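Local coordinates for protein ubiquitin-conjugating ligase MGC351130 (Homo sapiens, PDB 1YRV) that catalyses the covalent attachment of ubiquitin to other proteins as an E2 conjugating enzyme, this chain being its UBC core domain, at residues Gln63-Gln68 with Met134-Val139; Ile94-Asn99 with Pro143-Ala148. One frame throughout, in Å; residues are numbered along the deposited sequence.

Contact 1: Gln63-Gln68 with Met134-Val139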
loop_
_atom_site.group_PDB
_atom_site.type_symbol
_atom_site.label_atom_id
_atom_site.label_comp_id
_atom_site.label_asym_id
_atom_site.label_seq_id
_atom_site.Cartn_x
_atom_site.Cartn_y
_atom_site.Cartn_z
ATOM N N GLN A 63 2.559 13.404 -6.668
ATOM C CA GLN A 63 2.833 14.532 -7.549
ATOM C C GLN A 63 4.293 14.887 -7.587
ATOM O O GLN A 63 4.969 14.917 -6.557
ATOM C CB GLN A 63 2.026 15.759 -7.127
ATOM C CG GLN A 63 0.585 15.641 -7.519
ATOM C CD GLN A 63 0.453 14.962 -8.871
ATOM O OE1 GLN A 63 0.599 13.739 -8.974
ATOM N NE2 GLN A 63 0.216 15.750 -9.922
ATOM N N ASN A 64 4.765 15.164 -8.793
ATOM C CA ASN A 64 6.145 15.541 -9.012
ATOM C C ASN A 64 7.076 14.397 -8.587
ATOM O O ASN A 64 8.159 14.607 -8.044
ATOM C CB ASN A 64 6.474 16.852 -8.253
ATOM C CG ASN A 64 5.569 18.032 -8.663
ATOM O OD1 ASN A 64 4.596 18.353 -7.973
ATOM N ND2 ASN A 64 5.891 18.669 -9.791
ATOM N N SER A 65 6.634 13.173 -8.834
ATOM C CA SER A 65 7.432 12.007 -8.500
ATOM C C SER A 65 7.561 11.174 -9.774
ATOM O O SER A 65 6.796 11.338 -10.742
ATOM C CB SER A 65 6.749 11.168 -7.396
ATOM O OG SER A 65 5.556 10.561 -7.873
ATOM N N VAL A 66 8.528 10.270 -9.758
ATOM C CA VAL A 66 8.743 9.398 -10.888
ATOM C C VAL A 66 7.469 8.684 -11.351
ATOM O O VAL A 66 7.303 8.414 -12.548
ATOM C CB VAL A 66 9.790 8.358 -10.566
ATOM C CG1 VAL A 66 10.156 7.624 -11.825
ATOM C CG2 VAL A 66 11.002 9.032 -9.956
ATOM N N TRP A 67 6.564 8.404 -10.414
ATOM C CA TRP A 67 5.319 7.713 -10.737
ATOM C C TRP A 67 4.158 8.625 -11.058
ATOM O O TRP A 67 3.007 8.192 -10.987
ATOM C CB TRP A 67 4.900 6.783 -9.598
ATOM C CG TRP A 67 5.800 5.611 -9.459
ATOM C CD1 TRP A 67 5.603 4.333 -9.936
ATOM C CD2 TRP A 67 7.084 5.619 -8.850
ATOM N NE1 TRP A 67 6.701 3.557 -9.652
ATOM C CE2 TRP A 67 7.619 4.321 -8.988
ATOM C CE3 TRP A 67 7.840 6.606 -8.194
ATOM C CZ2 TRP A 67 8.872 3.982 -8.502
ATOM C CZ3 TRP A 67 9.102 6.265 -7.706
ATOM C CH2 TRP A 67 9.600 4.957 -7.866
ATOM N N GLN A 68 4.444 9.874 -11.407
ATOM C CA GLN A 68 3.379 10.803 -11.751
ATOM C C GLN A 68 2.596 10.271 -12.940
ATOM O O GLN A 68 3.162 9.991 -13.994
ATOM C CB GLN A 68 3.950 12.187 -12.069
ATOM C CG GLN A 68 4.081 13.081 -10.844
ATOM C CD GLN A 68 3.759 14.535 -11.141
ATOM O OE1 GLN A 68 4.526 15.234 -11.797
ATOM N NE2 GLN A 68 2.609 14.989 -10.668
ATOM N N MET A 134 5.277 7.055 0.354
ATOM C CA MET A 134 6.414 6.168 0.406
ATOM C C MET A 134 6.660 5.482 -0.920
ATOM O O MET A 134 7.770 5.485 -1.412
ATOM C CB MET A 134 6.215 5.122 1.516
ATOM C CG MET A 134 5.923 5.698 2.921
ATOM S SD MET A 134 6.223 4.543 4.379
ATOM C CE MET A 134 5.777 5.722 5.830
ATOM N N LEU A 135 5.630 4.902 -1.515
ATOM C CA LEU A 135 5.841 4.208 -2.774
ATOM C C LEU A 135 6.251 5.164 -3.922
ATOM O O LEU A 135 6.748 4.723 -4.979
ATOM C CB LEU A 135 4.599 3.391 -3.148
ATOM C CG LEU A 135 4.468 2.069 -2.375
ATOM C CD1 LEU A 135 3.020 1.592 -2.376
ATOM C CD2 LEU A 135 5.393 0.994 -2.963
ATOM N N SER A 136 6.072 6.464 -3.708
ATOM C CA SER A 136 6.465 7.450 -4.710
ATOM C C SER A 136 7.831 8.050 -4.390
ATOM O O SER A 136 8.291 8.939 -5.093
ATOM C CB SER A 136 5.436 8.568 -4.785
ATOM O OG SER A 136 4.189 8.038 -5.148
ATOM N N ASN A 137 8.468 7.556 -3.335
ATOM C CA ASN A 137 9.761 8.050 -2.912
ATOM C C ASN A 137 10.587 6.926 -2.361
ATOM O O ASN A 137 10.720 6.772 -1.154
ATOM C CB ASN A 137 9.607 9.131 -1.845
ATOM C CG ASN A 137 8.854 10.336 -2.362
ATOM O OD1 ASN A 137 9.285 10.981 -3.324
ATOM N ND2 ASN A 137 7.711 10.632 -1.753
ATOM N N PRO A 138 11.148 6.110 -3.248
ATOM C CA PRO A 138 11.989 4.970 -2.890
ATOM C C PRO A 138 13.156 5.290 -1.933
ATOM O O PRO A 138 13.688 6.405 -1.891
ATOM C CB PRO A 138 12.472 4.481 -4.252
ATOM C CG PRO A 138 11.301 4.778 -5.138
ATOM C CD PRO A 138 10.932 6.166 -4.708
ATOM N N VAL A 139 13.536 4.278 -1.167
ATOM C CA VAL A 139 14.630 4.373 -0.218
ATOM C C VAL A 139 15.806 3.753 -0.951
ATOM O O VAL A 139 16.061 2.545 -0.831
ATOM C CB VAL A 139 14.343 3.526 1.053
ATOM C CG1 VAL A 139 15.487 3.643 2.047
ATOM C CG2 VAL A 139 13.030 3.954 1.678
HETATM O O HOH W 1 9.651 10.309 -7.336
#
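Ser65 and Ser136 bring the two backbones together, their CA atoms 6.0 Å apart, where a type I beta turn from Ser65 to Gln68, in the loop between strands 54-60 and 71-77, meets the chain as it leaves helix 124-135. The direct contact is van der Waals packing, to which the buried Trp67 contributes the largest share. With CG anti to the carbonyl carbon (chi1 -70°), the indole comes over Leu135 O and offers its six-membered part to Pro138. CH2 of Trp67 lies 3.2 Å from CG of Pro138, a tight and oblique approach in which the two side chains come from opposite directions. Farther in, the carbonyl O of Leu135 sits 3.8 Å above one face of the indole, displaced toward the rim; that oxygen accepts a hydrogen bond from His97 NE2, and the His97 and Phe72 rings also meet the indole. The serines lie alongside each other, OG of Ser65 being 3.7 Å from CB of Ser136, but their hydroxyls bond elsewhere: Ser65 OG with Leu62 O, Ser136 OG with Gln132 O and Leu62 N. With an alanine at Trp67 the face over Leu135 O and the six-membered ring against Pro138 are gone, which would probably leave a gap beside the proline and deprive His97 of this ring neighbour. One ordered water supplies the polar link, accepting from Val66 N at 2.7 Å and donating to Ser136 O at 3.0 Å. The chemistry thus divides the work: an aromatic side chain packs between the turn and the segment leaving helix 124-135, the water joins the two backbones, and the serine hydroxyls tie each segment to Leu62, so that shape and indirect polar links together hold the two segments.

Contact 2: Ile94-Asn99 with Pro143-Ala148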
loop_
_atom_site.group_PDB
_atom_site.type_symbol
_atom_site.label_atom_id
_atom_site.label_comp_id
_atom_site.label_asym_id
_atom_site.label_seq_id
_atom_site.Cartn_x
_atom_site.Cartn_y
_atom_site.Cartn_z
ATOM N N ILE A 94 3.671 -7.674 -9.705
ATOM C CA ILE A 94 5.001 -7.258 -9.293
ATOM C C ILE A 94 5.476 -6.146 -10.204
ATOM O O ILE A 94 5.559 -6.330 -11.417
ATOM C CB ILE A 94 5.987 -8.423 -9.357
ATOM C CG1 ILE A 94 5.596 -9.478 -8.315
ATOM C CG2 ILE A 94 7.402 -7.920 -9.137
ATOM C CD1 ILE A 94 6.431 -10.738 -8.379
ATOM N N PRO A 95 5.766 -4.962 -9.625
ATOM C CA PRO A 95 6.236 -3.779 -10.351
ATOM C C PRO A 95 7.755 -3.683 -10.348
ATOM O O PRO A 95 8.417 -4.343 -9.554
ATOM C CB PRO A 95 5.600 -2.653 -9.565
ATOM C CG PRO A 95 5.806 -3.144 -8.150
ATOM C CD PRO A 95 5.451 -4.618 -8.222
ATOM N N PHE A 96 8.298 -2.875 -11.253
ATOM C CA PHE A 96 9.741 -2.656 -11.336
ATOM C C PHE A 96 9.947 -1.473 -10.384
ATOM O O PHE A 96 9.844 -0.312 -10.776
ATOM C CB PHE A 96 10.142 -2.269 -12.758
ATOM C CG PHE A 96 11.624 -2.194 -12.957
ATOM C CD1 PHE A 96 12.228 -1.019 -13.393
ATOM C CD2 PHE A 96 12.415 -3.316 -12.756
ATOM C CE1 PHE A 96 13.608 -0.972 -13.637
ATOM C CE2 PHE A 96 13.797 -3.275 -12.998
ATOM C CZ PHE A 96 14.387 -2.111 -13.436
ATOM N N HIS A 97 10.234 -1.777 -9.123
ATOM C CA HIS A 97 10.331 -0.748 -8.102
ATOM C C HIS A 97 11.448 -1.088 -7.142
ATOM O O HIS A 97 11.621 -2.230 -6.764
ATOM C CB HIS A 97 8.965 -0.669 -7.391
ATOM C CG HIS A 97 8.831 0.483 -6.445
ATOM N ND1 HIS A 97 9.641 0.617 -5.337
ATOM C CD2 HIS A 97 8.027 1.566 -6.468
ATOM C CE1 HIS A 97 9.345 1.748 -4.723
ATOM N NE2 HIS A 97 8.371 2.345 -5.383
ATOM N N PRO A 98 12.238 -0.095 -6.746
ATOM C CA PRO A 98 13.364 -0.276 -5.828
ATOM C C PRO A 98 13.030 -0.912 -4.471
ATOM O O PRO A 98 13.857 -1.625 -3.906
ATOM C CB PRO A 98 13.908 1.143 -5.659
ATOM C CG PRO A 98 13.500 1.822 -6.941
ATOM C CD PRO A 98 12.102 1.316 -7.130
ATOM N N ASN A 99 11.833 -0.665 -3.944
ATOM C CA ASN A 99 11.499 -1.205 -2.638
ATOM C C ASN A 99 10.463 -2.315 -2.619
ATOM O O ASN A 99 10.091 -2.791 -1.547
ATOM C CB ASN A 99 11.061 -0.066 -1.722
ATOM C CG ASN A 99 12.064 1.072 -1.701
ATOM O OD1 ASN A 99 11.696 2.228 -1.864
ATOM N ND2 ASN A 99 13.333 0.748 -1.523
ATOM N N PRO A 143 17.935 -0.910 -1.361
ATOM C CA PRO A 143 16.809 -1.455 -2.110
ATOM C C PRO A 143 16.794 -2.947 -2.262
ATOM O O PRO A 143 17.838 -3.589 -2.295
ATOM C CB PRO A 143 16.938 -0.756 -3.447
ATOM C CG PRO A 143 18.421 -0.766 -3.635
ATOM C CD PRO A 143 18.921 -0.314 -2.279
ATOM N N VAL A 144 15.584 -3.484 -2.358
ATOM C CA VAL A 144 15.383 -4.904 -2.543
ATOM C C VAL A 144 15.534 -5.186 -4.046
ATOM O O VAL A 144 15.957 -6.273 -4.450
ATOM C CB VAL A 144 13.980 -5.318 -2.012
ATOM C CG1 VAL A 144 12.899 -4.773 -2.900
ATOM C CG2 VAL A 144 13.884 -6.816 -1.885
ATOM N N ASN A 145 15.201 -4.197 -4.873
ATOM C CA ASN A 145 15.331 -4.339 -6.320
ATOM C C ASN A 145 16.465 -3.411 -6.788
ATOM O O ASN A 145 16.275 -2.212 -7.024
ATOM C CB ASN A 145 14.016 -4.000 -7.029
ATOM C CG ASN A 145 14.097 -4.215 -8.532
ATOM O OD1 ASN A 145 15.123 -3.954 -9.135
ATOM N ND2 ASN A 145 13.020 -4.688 -9.136
ATOM N N LEU A 146 17.642 -4.010 -6.921
ATOM C CA LEU A 146 18.879 -3.343 -7.324
ATOM C C LEU A 146 18.865 -2.684 -8.697
ATOM O O LEU A 146 19.270 -1.531 -8.838
ATOM C CB LEU A 146 20.021 -4.354 -7.289
ATOM C CG LEU A 146 20.278 -5.052 -5.953
ATOM C CD1 LEU A 146 21.402 -6.071 -6.137
ATOM C CD2 LEU A 146 20.671 -4.015 -4.897
ATOM N N GLU A 147 18.434 -3.429 -9.709
ATOM C CA GLU A 147 18.386 -2.893 -11.057
ATOM C C GLU A 147 17.463 -1.703 -11.148
ATOM O O GLU A 147 17.775 -0.726 -11.815
ATOM C CB GLU A 147 17.940 -3.958 -12.053
ATOM C CG GLU A 147 18.975 -5.033 -12.262
ATOM C CD GLU A 147 19.126 -5.918 -11.054
ATOM O OE1 GLU A 147 18.210 -6.725 -10.784
ATOM O OE2 GLU A 147 20.158 -5.787 -10.363
ATOM N N ALA A 148 16.326 -1.787 -10.473
ATOM C CA ALA A 148 15.362 -0.700 -10.498
ATOM C C ALA A 148 15.977 0.558 -9.900
ATOM O O ALA A 148 15.886 1.649 -10.472
ATOM C CB ALA A 148 14.070 -1.102 -9.715
HETATM O O HOH W 2 10.326 -4.683 -7.896
HETATM O O HOH W 3 13.886 -2.073 -0.169
#
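Pro98 and Asn145 meet in a loop-to-helix-N-terminus contact of the ubiquitin-conjugating (UBC) fold: the stretch after strand 88-91, with the His-Pro-Asn sequence characteristic of E2 enzymes at His97-Asn99, packs against the start of helix 146-153. Asn145 is the N-cap of that helix, its OD1 accepting from Ala148 N at 2.8 Å with the donor above the carbonyl plane. Its CG stands anti to the backbone N (chi1 -177°), which carries the amide in beside Phe96, the amide and ring planes almost perpendicular. While OD1 caps the helix, ND2 gives a hydrogen to a water that also serves His97 N and Pro95 O. The carbonyl O of Pro98 takes two backbone donors from the incoming chain, a nearly straight bond from Asn145 N (3.1 Å, 170°) and a weak, bent one from Val144 N. In the first turn of the helix, the methyl of Ala148 makes a CH-pi contact, CB lying 3.8 Å from the centroid of the Phe96 ring and almost on its normal. The same methyl reaches the backbone N of Pro98, so this small side chain fits between ring and loop. Close by, Val144 lies about 4 Å, side chain to side chain, from Cys108, the predicted thioester cysteine, and Asn99 shares backbone hydrogen bonds with that cysteine, placing the contact at the border of the probable active site. Within the loop, His97 ND1 accepts Asn99 N at 2.9 Å, the donor only 2° out of the imidazole plane.

Contacts 1 and 2 lie with centres about 13 Å apart in the same UBC core, and their segments alternate along the chain: 63-68, then 94-99, then 134-139, then 143-148. Helices 124-135 and 146-153 are consecutive, and the later partners lie at the two ends of the connection between them, each overlapping its helix, while the earlier partners are loops after strands 54-60 and 88-91. The two meet directly: Asn99 OD1 probably accepts from Val139 N at 2.8 Å, joining the His-Pro-Asn segment to the chain leaving helix 124-135. This interlocking fastens the loop joining strands 54-60 and 71-77, the loop after strand 88-91 and the interhelical connection into one framework beside the predicted active-site cysteine.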